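Long-range contact in protein Thf1 (Thermosynechococcus elongatus, PDB 5MJR), which may take part in building photosynthetic membranes and associates with the FtsH protease complex involved in photosystem II repair in cyanobacteria: residues L142-A153 against I182-L193. Numbering follows the deposited sequence.
Sequences LNHTGKYSRLHA and IPLPIEKVKRDL. With SO4 (sulfate ion), chain B.
Tyr148 swings CG opposite its backbone N (chi1 169°), carrying the ring across to helix 186-198, while Asp192 turns its CG beside its own N (chi1 -69°) and meets the phenol from the other direction. The two join the capped start of helix 150-162, where Ser149 and His152 form a capping box, to the first turns of helix 186-198 in this all-helical fold. The phenol OH donates to Asp192 OD2 at 2.6 Å, on the anti side of the carboxylate, with ring and carboxylate planes only 9° apart. Arg191 takes the same carboxylate side-on: NE bonds OD1 at 2.8 Å from above the carboxylate plane, and NH2 reaches OD2 at 3.0 Å on the syn side. OD2 thus accepts two donors, which probably favours the charged carboxylate and holds the phenol in place.

Pro185, the N-cap residue of helix 186-198, lays CG over one face of the Tyr148 ring in a CH-pi contact, 4.0 Å from the centroid, while Val189 CG2 packs obliquely against the ring at CE1. Just before Pro185, Leu184 brings CD1 to within 3.7 Å of His144 CB and also meets the edge of the tyrosine ring. His144 is itself tied down by NE2 to Lys147 O, the donor lying well above the carbonyl plane. At the other end, Ala153 CB packs against Val189 CG1 and Leu193 CG, which lie on the same side of it, and against Asp192 CB; Leu156 and Tyr157 continue this packing along helix 150-162. The head of Arg150 turns away to a salt bridge with Glu53. On the outer side a sulfate, probably from the crystallisation liquor, bridges Lys188 and Arg191: Lys188 NZ donates to its O1 at 2.6 Å, and Arg191 NH1 to its O2 at 2.8 Å.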
loop_
_atom_site.group_PDB
_atom_site.type_symbol
_atom_site.label_atom_id
_atom_site.label_comp_id
_atom_site.label_asym_id
_atom_site.label_seq_id
_atom_site.Cartn_x
_atom_site.Cartn_y
_atom_site.Cartn_z
ATOM N N LEU A 142 9.254 3.562 -7.733
ATOM C CA LEU A 142 10.247 3.117 -6.757
ATOM C C LEU A 142 11.324 4.145 -6.513
ATOM O O LEU A 142 12.014 4.088 -5.449
ATOM C CB LEU A 142 10.895 1.839 -7.215
ATOM C CG LEU A 142 10.031 0.598 -7.242
ATOM C CD1 LEU A 142 10.943 -0.639 -7.412
ATOM C CD2 LEU A 142 9.033 0.379 -6.214
ATOM N N ASN A 143 11.458 5.101 -7.431
ATOM C CA ASN A 143 12.347 6.246 -7.227
ATOM C C ASN A 143 11.670 7.324 -6.366
ATOM O O ASN A 143 11.331 8.408 -6.821
ATOM C CB ASN A 143 12.813 6.785 -8.559
ATOM C CG ASN A 143 13.790 5.876 -9.271
ATOM O OD1 ASN A 143 14.605 5.232 -8.600
ATOM N ND2 ASN A 143 13.691 5.853 -10.612
ATOM N N HIS A 144 11.396 6.906 -5.145
ATOM C CA HIS A 144 10.558 7.676 -4.245
ATOM C C HIS A 144 11.389 8.688 -3.486
ATOM O O HIS A 144 12.264 8.249 -2.681
ATOM C CB HIS A 144 9.943 6.706 -3.246
ATOM C CG HIS A 144 8.928 7.370 -2.349
ATOM N ND1 HIS A 144 7.682 7.663 -2.828
ATOM C CD2 HIS A 144 9.036 7.848 -1.104
ATOM C CE1 HIS A 144 7.053 8.303 -1.847
ATOM N NE2 HIS A 144 7.842 8.408 -0.785
ATOM N N THR A 145 11.026 9.938 -3.653
ATOM C CA THR A 145 11.576 11.043 -2.837
ATOM C C THR A 145 10.400 11.683 -2.061
ATOM O O THR A 145 9.274 11.501 -2.402
ATOM C CB THR A 145 12.368 11.995 -3.759
ATOM O OG1 THR A 145 11.472 12.728 -4.611
ATOM C CG2 THR A 145 13.364 11.186 -4.621
ATOM N N GLY A 146 10.663 12.519 -1.102
ATOM C CA GLY A 146 9.571 12.949 -0.300
ATOM C C GLY A 146 9.138 11.881 0.681
ATOM O O GLY A 146 9.742 10.836 0.906
ATOM N N LYS A 147 8.068 12.190 1.381
ATOM C CA LYS A 147 7.699 11.530 2.676
ATOM C C LYS A 147 7.465 10.029 2.424
ATOM O O LYS A 147 6.691 9.632 1.564
ATOM C CB LYS A 147 6.422 12.160 3.196
ATOM C CG LYS A 147 5.834 11.479 4.413
ATOM C CD LYS A 147 6.676 11.599 5.619
ATOM C CE LYS A 147 6.007 10.968 6.836
ATOM N NZ LYS A 147 6.925 11.060 7.987
ATOM N N TYR A 148 8.169 9.249 3.226
ATOM C CA TYR A 148 8.040 7.816 3.248
ATOM C C TYR A 148 7.009 7.343 4.288
ATOM O O TYR A 148 7.001 7.855 5.419
ATOM C CB TYR A 148 9.402 7.193 3.577
ATOM C CG TYR A 148 9.363 5.703 3.903
ATOM C CD1 TYR A 148 9.357 4.752 2.931
ATOM C CD2 TYR A 148 9.264 5.272 5.223
ATOM C CE1 TYR A 148 9.238 3.428 3.224
ATOM C CE2 TYR A 148 9.141 3.926 5.562
ATOM C CZ TYR A 148 9.154 2.998 4.567
ATOM O OH TYR A 148 9.061 1.680 4.846
ATOM N N SER A 149 6.214 6.371 3.872
ATOM C CA SER A 149 5.235 5.660 4.720
ATOM C C SER A 149 5.559 4.183 4.706
ATOM O O SER A 149 5.956 3.620 3.659
ATOM C CB SER A 149 3.835 5.908 4.102
ATOM O OG SER A 149 2.815 5.111 4.747
ATOM N N ARG A 150 5.181 3.491 5.779
ATOM C CA ARG A 150 5.176 2.018 5.726
ATOM C C ARG A 150 4.341 1.487 4.614
ATOM O O ARG A 150 4.545 0.388 4.131
ATOM C CB ARG A 150 4.722 1.468 7.105
ATOM C CG ARG A 150 3.316 1.735 7.428
ATOM C CD ARG A 150 2.430 0.530 7.119
ATOM N NE ARG A 150 1.028 0.846 7.286
ATOM C CZ ARG A 150 0.044 -0.052 7.273
ATOM N NH1 ARG A 150 0.306 -1.362 7.077
ATOM N NH2 ARG A 150 -1.202 0.388 7.311
ATOM N N LEU A 151 3.308 2.262 4.185
ATOM C CA LEU A 151 2.542 1.838 3.006
ATOM C C LEU A 151 3.369 1.698 1.743
ATOM O O LEU A 151 3.027 0.860 0.907
ATOM C CB LEU A 151 1.301 2.737 2.828
ATOM C CG LEU A 151 0.219 2.686 3.900
ATOM C CD1 LEU A 151 -0.666 3.892 3.844
ATOM C CD2 LEU A 151 -0.518 1.400 3.751
ATOM N N HIS A 152 4.417 2.504 1.616
ATOM C CA HIS A 152 5.263 2.317 0.444
ATOM C C HIS A 152 6.083 1.018 0.551
ATOM O O HIS A 152 6.301 0.367 -0.470
ATOM C CB HIS A 152 6.261 3.463 0.418
ATOM C CG HIS A 152 5.641 4.785 0.138
ATOM N ND1 HIS A 152 5.755 5.810 1.041
ATOM C CD2 HIS A 152 4.957 5.231 -0.946
ATOM C CE1 HIS A 152 5.139 6.862 0.464
ATOM N NE2 HIS A 152 4.618 6.534 -0.731
ATOM N N ALA A 153 6.428 0.579 1.764
ATOM C CA ALA A 153 7.033 -0.741 1.987
ATOM C C ALA A 153 6.109 -1.889 1.597
ATOM O O ALA A 153 6.464 -2.810 0.941
ATOM C CB ALA A 153 7.552 -0.941 3.399
ATOM N N ILE A 182 17.772 2.243 -5.623
ATOM C CA ILE A 182 16.634 3.143 -5.462
ATOM C C ILE A 182 16.793 3.962 -4.206
ATOM O O ILE A 182 17.364 3.511 -3.208
ATOM C CB ILE A 182 15.311 2.336 -5.525
ATOM C CG1 ILE A 182 15.126 1.428 -4.335
ATOM C CG2 ILE A 182 15.149 1.632 -6.846
ATOM C CD1 ILE A 182 13.790 0.697 -4.217
ATOM N N PRO A 183 16.137 5.172 -4.182
ATOM C CA PRO A 183 16.211 6.073 -3.048
ATOM C C PRO A 183 15.210 5.756 -1.957
ATOM O O PRO A 183 15.238 6.396 -0.887
ATOM C CB PRO A 183 15.985 7.468 -3.666
ATOM C CG PRO A 183 15.181 7.163 -4.870
ATOM C CD PRO A 183 15.619 5.868 -5.380
ATOM N N LEU A 184 14.301 4.812 -2.224
ATOM C CA LEU A 184 13.422 4.379 -1.166
ATOM C C LEU A 184 14.296 3.878 -0.006
ATOM O O LEU A 184 15.263 3.160 -0.219
ATOM C CB LEU A 184 12.483 3.295 -1.730
ATOM C CG LEU A 184 11.296 2.866 -1.031
ATOM C CD1 LEU A 184 10.234 3.879 -0.865
ATOM C CD2 LEU A 184 10.759 1.624 -1.660
ATOM N N PRO A 185 13.993 4.223 1.253
ATOM C CA PRO A 185 14.940 3.868 2.353
ATOM C C PRO A 185 14.772 2.427 2.783
ATOM O O PRO A 185 13.887 1.997 3.566
ATOM C CB PRO A 185 14.512 4.827 3.465
ATOM C CG PRO A 185 13.050 5.036 3.188
ATOM C CD PRO A 185 12.936 5.110 1.720
ATOM N N ILE A 186 15.640 1.605 2.219
ATOM C CA ILE A 186 15.493 0.152 2.351
ATOM C C ILE A 186 15.642 -0.325 3.844
ATOM O O ILE A 186 14.991 -1.308 4.217
ATOM C CB ILE A 186 16.464 -0.621 1.401
ATOM C CG1 ILE A 186 15.945 -0.551 -0.074
ATOM C CG2 ILE A 186 16.536 -2.075 1.718
ATOM C CD1 ILE A 186 14.605 -1.211 -0.345
ATOM N N GLU A 187 16.389 0.378 4.700
ATOM C CA GLU A 187 16.414 -0.089 6.093
ATOM C C GLU A 187 15.069 0.067 6.807
ATOM O O GLU A 187 14.666 -0.765 7.621
ATOM C CB GLU A 187 17.564 0.488 6.952
ATOM C CG GLU A 187 18.992 0.015 6.523
ATOM C CD GLU A 187 19.149 -1.534 6.539
ATOM O OE1 GLU A 187 19.044 -2.109 7.667
ATOM O OE2 GLU A 187 19.377 -2.153 5.432
ATOM N N LYS A 188 14.363 1.156 6.493
ATOM C CA LYS A 188 12.988 1.324 6.952
ATOM C C LYS A 188 12.009 0.375 6.306
ATOM O O LYS A 188 11.144 -0.172 7.001
ATOM C CB LYS A 188 12.535 2.776 6.631
ATOM C CG LYS A 188 13.322 3.806 7.356
ATOM C CD LYS A 188 12.701 5.188 7.086
ATOM C CE LYS A 188 13.477 6.192 7.850
ATOM N NZ LYS A 188 12.930 7.533 7.737
ATOM N N VAL A 189 12.199 0.038 5.031
ATOM C CA VAL A 189 11.417 -0.993 4.397
ATOM C C VAL A 189 11.548 -2.332 5.136
ATOM O O VAL A 189 10.548 -3.026 5.372
ATOM C CB VAL A 189 11.724 -1.123 2.917
ATOM C CG1 VAL A 189 11.068 -2.315 2.272
ATOM C CG2 VAL A 189 11.338 0.144 2.151
ATOM N N LYS A 190 12.782 -2.752 5.448
ATOM C CA LYS A 190 12.986 -4.022 6.149
ATOM C C LYS A 190 12.189 -4.010 7.446
ATOM O O LYS A 190 11.538 -4.988 7.792
ATOM C CB LYS A 190 14.496 -4.233 6.387
ATOM C CG LYS A 190 15.242 -4.619 5.087
ATOM C CD LYS A 190 16.706 -4.765 5.462
ATOM C CE LYS A 190 17.532 -5.056 4.216
ATOM N NZ LYS A 190 18.887 -5.370 4.558
ATOM N N ARG A 191 12.416 -2.953 8.227
ATOM C CA ARG A 191 11.720 -2.791 9.484
ATOM C C ARG A 191 10.214 -2.907 9.337
ATOM O O ARG A 191 9.539 -3.641 10.075
ATOM C CB ARG A 191 12.103 -1.430 10.083
ATOM C CG ARG A 191 11.260 -1.022 11.289
ATOM C CD ARG A 191 11.350 0.515 11.542
ATOM N NE ARG A 191 10.559 1.240 10.558
ATOM C CZ ARG A 191 10.594 2.549 10.342
ATOM N NH1 ARG A 191 11.427 3.336 11.017
ATOM N NH2 ARG A 191 9.823 3.075 9.364
ATOM N N ASP A 192 9.662 -2.174 8.411
ATOM C CA ASP A 192 8.244 -2.093 8.224
ATOM C C ASP A 192 7.658 -3.391 7.663
ATOM O O ASP A 192 6.536 -3.749 8.041
ATOM C CB ASP A 192 7.881 -0.890 7.336
ATOM C CG ASP A 192 8.139 0.452 8.021
ATOM O OD1 ASP A 192 8.231 0.471 9.278
ATOM O OD2 ASP A 192 8.272 1.488 7.343
ATOM N N LEU A 193 8.383 -4.094 6.837
ATOM C CA LEU A 193 7.923 -5.399 6.297
ATOM C C LEU A 193 8.007 -6.496 7.340
ATOM O O LEU A 193 7.184 -7.357 7.291
ATOM C CB LEU A 193 8.640 -5.809 4.980
ATOM C CG LEU A 193 8.213 -4.928 3.758
ATOM C CD1 LEU A 193 9.062 -5.421 2.583
ATOM C CD2 LEU A 193 6.725 -4.978 3.544
HETATM S S SO4 B . 9.871 6.829 9.726
HETATM O O1 SO4 B . 10.431 7.658 8.604
HETATM O O2 SO4 B . 11.005 6.066 10.342
HETATM O O3 SO4 B . 8.864 5.910 9.104
HETATM O O4 SO4 B . 9.244 7.582 10.794
#